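Local coordinates for 3-keto-5-aminohexanoate cleavage protein (Burkholderia xenovorans LB400, PDB 3E02), which probably cleaves 3-keto-5-aminohexanoate, or a related beta-keto acid, with the help of a zinc ion bound in a TIM-barrel fold, at residues A[101-106]-A[159-164]; A[93-98]-A[155-160]. One frame throughout, in Å; residues are numbered along the deposited sequence.

Contact 1: residues A[101-106]-A[159-164]; sequences PARAAR and MTELGA
R103 and E161 both start with CG beside the backbone N and anti to the carbonyl carbon (chi1 -69° and -65°). In the conformer of R103 described here, one of two, bends at chi2 and chi3 turn its guanidinium toward the carboxylate of the extended E161, and the chains meet at a slant between helices 95-105 and 152-163, neighbours on the outside of a TIM barrel. R103 NH1 then lies 3.0 Å from E161 OE1 in a salt bridge, with the guanidinium and carboxylate planes 81° apart; the second conformer means that this bridge may not be permanent. Long, flexible charged residues suit this solvent-facing edge, where the axes of segments 101-105 and 159-163 are 10.2 Å apart at closest approach. E161 OE2 also has a cationic partner, R157. Beneath the charges the contact turns apolar. L162 fills the inner side of the gap and touches F169 on strand 168-173. Small A102 leaves room for it: A102 CB lies 3.7 Å from L162 CD2 and 3.8 Å from L162 CD1. In the same conformer, the aliphatic part of R103 borders this leucine roughly at right angles, with R103 CG 3.8 Å from L162 CD2.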
# COMPACT_ATOMS: atom_id res chain seq x y z
N PRO A 101 27.14 5.78 -28.75
CA PRO A 101 26.09 6.35 -29.59
C PRO A 101 25.55 7.71 -29.12
O PRO A 101 25.50 8.64 -29.91
CB PRO A 101 25.01 5.27 -29.58
CG PRO A 101 25.74 4.03 -29.33
CD PRO A 101 26.77 4.41 -28.32
N ALA A 102 25.19 7.82 -27.84
CA ALA A 102 24.69 9.08 -27.26
C ALA A 102 25.75 10.18 -27.33
O ALA A 102 25.39 11.34 -27.58
CB ALA A 102 24.22 8.88 -25.80
N ARG A 103 27.02 9.83 -27.10
CA ARG A 103 28.11 10.80 -27.19
C ARG A 103 28.28 11.32 -28.61
O ARG A 103 28.50 12.51 -28.81
CB ARG A 103 29.44 10.25 -26.66
CG ARG A 103 29.45 10.03 -25.15
CD ARG A 103 30.71 10.58 -24.50
NE ARG A 103 31.94 9.95 -24.98
CZ ARG A 103 32.54 8.88 -24.44
NH1 ARG A 103 32.04 8.21 -23.39
NH2 ARG A 103 33.68 8.43 -24.99
N ALA A 104 28.17 10.42 -29.60
CA ALA A 104 28.29 10.81 -31.01
C ALA A 104 27.07 11.62 -31.49
O ALA A 104 27.21 12.67 -32.12
CB ALA A 104 28.49 9.59 -31.91
N ALA A 105 25.88 11.13 -31.17
CA ALA A 105 24.62 11.73 -31.63
C ALA A 105 24.16 13.01 -30.94
O ALA A 105 23.41 13.79 -31.54
CB ALA A 105 23.51 10.70 -31.51
N ARG A 106 24.56 13.21 -29.68
CA ARG A 106 24.11 14.35 -28.86
C ARG A 106 22.57 14.48 -28.96
O ARG A 106 22.06 15.51 -29.39
CB ARG A 106 24.88 15.62 -29.23
CG ARG A 106 26.38 15.53 -28.87
CD ARG A 106 27.19 16.71 -29.39
NE ARG A 106 26.83 17.98 -28.76
CZ ARG A 106 27.46 18.55 -27.72
NH1 ARG A 106 28.50 17.97 -27.10
NH2 ARG A 106 27.01 19.73 -27.26
N MSE A 159 25.66 10.88 -16.43
CA MSE A 159 24.96 12.14 -16.19
C MSE A 159 25.81 13.36 -16.54
O MSE A 159 25.31 14.31 -17.16
CB MSE A 159 24.48 12.25 -14.74
CG MSE A 159 23.35 11.30 -14.39
SE MSE A 159 23.01 11.47 -12.49
CE MSE A 159 21.46 10.38 -12.44
N THR A 160 27.09 13.32 -16.17
CA THR A 160 28.01 14.43 -16.43
C THR A 160 28.33 14.60 -17.92
O THR A 160 28.14 15.69 -18.47
CB THR A 160 29.33 14.27 -15.63
OG1 THR A 160 29.03 14.12 -14.24
CG2 THR A 160 30.24 15.49 -15.80
N GLU A 161 28.76 13.52 -18.57
CA GLU A 161 29.16 13.55 -19.98
C GLU A 161 28.00 13.87 -20.92
O GLU A 161 28.14 14.73 -21.79
CB GLU A 161 29.80 12.23 -20.40
CG GLU A 161 31.11 11.95 -19.70
CD GLU A 161 31.78 10.66 -20.15
OE1 GLU A 161 31.27 9.97 -21.05
OE2 GLU A 161 32.85 10.34 -19.58
N LEU A 162 26.88 13.17 -20.74
CA LEU A 162 25.70 13.40 -21.59
C LEU A 162 24.93 14.65 -21.19
O LEU A 162 24.36 15.31 -22.06
CB LEU A 162 24.81 12.15 -21.64
CG LEU A 162 25.51 10.88 -22.14
CD1 LEU A 162 24.50 9.72 -22.13
CD2 LEU A 162 26.12 11.05 -23.53
N GLY A 163 24.92 15.01 -19.90
CA GLY A 163 24.28 16.25 -19.44
C GLY A 163 24.90 17.50 -20.07
O GLY A 163 24.18 18.45 -20.38
N ALA A 164 26.23 17.46 -20.27
CA ALA A 164 27.01 18.55 -20.88
C ALA A 164 26.53 18.96 -22.28
O ALA A 164 26.63 20.13 -22.64
CB ALA A 164 28.50 18.16 -20.94

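Contact 2: residues A[93-98]-A[155-160]; sequences MSLDER and IERGMT
D96 and R157 form a salt bridge across two adjacent outer helices of the TIM barrel, 95-105 and 152-163. Both terminal nitrogens of the arginine converge on one carboxylate oxygen: R157 NH2 donates to D96 OD1 at 3.1 Å and R157 NH1 donates to the same D96 OD1 at 3.2 Å. Neither bond is straight, with N-H...O angles of 144° and 138°, as expected when one acceptor is shared by two diverging N-H groups. The oxygen sits at the guanidinium edge, near its plane, while the carboxylate plane stands 87° from it. R157 can span the gap because its chain is extended from CG to NE, with CG anti to the backbone N. E161, one turn further on, takes R157 NE through its OE2, which probably steadies the arginine.

D96 lies in the first turn of its helix, whose start is capped by S94. This N-cap residue forms a capping box with E97: E97 N gives a weak bond to S94 OG, and S94 N returns a nearly straight one of 3.1 Å to E97 OE2. S94 OG also donates to E97 OE2, from the same face of the carboxylate.

Inward from the ion pair, the L95 and R157 side chains run alongside each other, pointing opposite ways. A branched leucine suits this position, since one methyl can lie along the arginine while the other, CD1, covers a face of the R98 guanidinium. L95 CD2 comes within 3.8 Å of R157 CD and 3.5 Å of R157 NH1.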
# COMPACT_ATOMS: atom_id res chain seq x y z
N MSE A 93 28.03 -5.46 -22.77
CA MSE A 93 28.88 -4.35 -23.27
C MSE A 93 29.45 -3.53 -22.13
O MSE A 93 28.82 -3.41 -21.08
CB MSE A 93 28.08 -3.42 -24.18
CG MSE A 93 27.61 -4.10 -25.43
SE MSE A 93 26.64 -2.85 -26.54
CE MSE A 93 26.13 -4.12 -27.98
N SER A 94 30.62 -2.94 -22.36
CA SER A 94 31.28 -2.08 -21.38
C SER A 94 30.61 -0.70 -21.40
O SER A 94 29.86 -0.40 -22.33
CB SER A 94 32.75 -1.92 -21.72
OG SER A 94 32.89 -1.34 -23.01
N LEU A 95 30.89 0.13 -20.40
CA LEU A 95 30.29 1.47 -20.35
C LEU A 95 30.76 2.35 -21.51
O LEU A 95 29.97 3.15 -22.01
CB LEU A 95 30.53 2.18 -18.99
CG LEU A 95 29.71 3.47 -18.75
CD1 LEU A 95 28.19 3.24 -18.82
CD2 LEU A 95 30.08 4.10 -17.44
N ASP A 96 32.03 2.19 -21.93
CA ASP A 96 32.60 2.92 -23.09
C ASP A 96 31.77 2.64 -24.33
O ASP A 96 31.33 3.58 -25.00
CB ASP A 96 34.05 2.50 -23.40
CG ASP A 96 35.07 3.02 -22.37
OD1 ASP A 96 34.79 3.95 -21.60
OD2 ASP A 96 36.21 2.48 -22.38
N GLU A 97 31.56 1.36 -24.62
CA GLU A 97 30.72 0.95 -25.75
C GLU A 97 29.30 1.51 -25.60
O GLU A 97 28.73 2.04 -26.54
CB GLU A 97 30.56 -0.56 -25.82
CG GLU A 97 31.77 -1.39 -26.13
CD GLU A 97 31.43 -2.87 -25.99
OE1 GLU A 97 30.60 -3.34 -26.81
OE2 GLU A 97 31.96 -3.53 -25.07
N ARG A 98 28.75 1.38 -24.40
CA ARG A 98 27.38 1.81 -24.13
C ARG A 98 27.10 3.30 -24.31
O ARG A 98 26.05 3.65 -24.85
CB ARG A 98 26.96 1.36 -22.74
CG ARG A 98 26.76 -0.16 -22.65
CD ARG A 98 26.67 -0.56 -21.20
NE ARG A 98 25.54 0.13 -20.57
CZ ARG A 98 25.26 0.14 -19.27
NH1 ARG A 98 26.00 -0.52 -18.40
NH2 ARG A 98 24.21 0.82 -18.83
N ILE A 155 26.82 5.94 -13.15
CA ILE A 155 25.66 6.83 -13.33
C ILE A 155 26.12 8.29 -13.36
O ILE A 155 25.73 9.04 -14.25
CB ILE A 155 24.58 6.62 -12.25
CG1 ILE A 155 23.98 5.20 -12.36
CG2 ILE A 155 23.47 7.67 -12.42
CD1 ILE A 155 23.22 4.73 -11.11
N GLU A 156 26.96 8.67 -12.40
CA GLU A 156 27.50 10.03 -12.33
C GLU A 156 28.25 10.43 -13.61
O GLU A 156 28.08 11.55 -14.08
CB GLU A 156 28.39 10.21 -11.11
CG GLU A 156 28.86 11.66 -10.91
CD GLU A 156 29.47 11.93 -9.56
OE1 GLU A 156 29.26 11.14 -8.61
OE2 GLU A 156 30.16 12.96 -9.44
N ARG A 157 29.06 9.50 -14.16
CA ARG A 157 29.82 9.72 -15.41
C ARG A 157 28.86 9.98 -16.57
O ARG A 157 29.01 10.96 -17.31
CB ARG A 157 30.71 8.50 -15.72
CG ARG A 157 31.59 8.61 -16.99
CD ARG A 157 32.21 7.27 -17.41
NE ARG A 157 32.77 7.38 -18.75
CZ ARG A 157 33.07 6.37 -19.58
NH1 ARG A 157 32.91 5.09 -19.22
NH2 ARG A 157 33.55 6.66 -20.79
N GLY A 158 27.87 9.10 -16.72
CA GLY A 158 26.85 9.23 -17.76
C GLY A 158 26.09 10.54 -17.64
O GLY A 158 25.91 11.23 -18.63
N MSE A 159 25.66 10.88 -16.43
CA MSE A 159 24.96 12.14 -16.19
C MSE A 159 25.81 13.36 -16.54
O MSE A 159 25.31 14.31 -17.16
CB MSE A 159 24.48 12.25 -14.74
CG MSE A 159 23.35 11.30 -14.39
SE MSE A 159 23.01 11.47 -12.49
CE MSE A 159 21.46 10.38 -12.44
N THR A 160 27.09 13.32 -16.17
CA THR A 160 28.01 14.43 -16.43
C THR A 160 28.33 14.60 -17.92
O THR A 160 28.14 15.69 -18.47
CB THR A 160 29.33 14.27 -15.63
OG1 THR A 160 29.03 14.12 -14.24
CG2 THR A 160 30.24 15.49 -15.80

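In the fold
Contacts 1 and 2 join the same two helices, 95-105 and 152-163, with their centres 9 Å apart. Contact 2, at the beginning of helix 95-105, is a surface contact without a buried residue among those that touch. Contact 1, at the other end of that helix, is partly buried, and its L162 packs against strand 168-173. The chemistry follows: a forked, hydrogen-bonded ion pair dominates the first turn, whereas a single ion-pair contact roofs a small hydrophobic layer at the last. The two meet where, in one of the two R103 conformers, R103 NH1 approaches R157 NH2 to 3.4 Å, a closeness of like charges probably offset by the acidic residues around them.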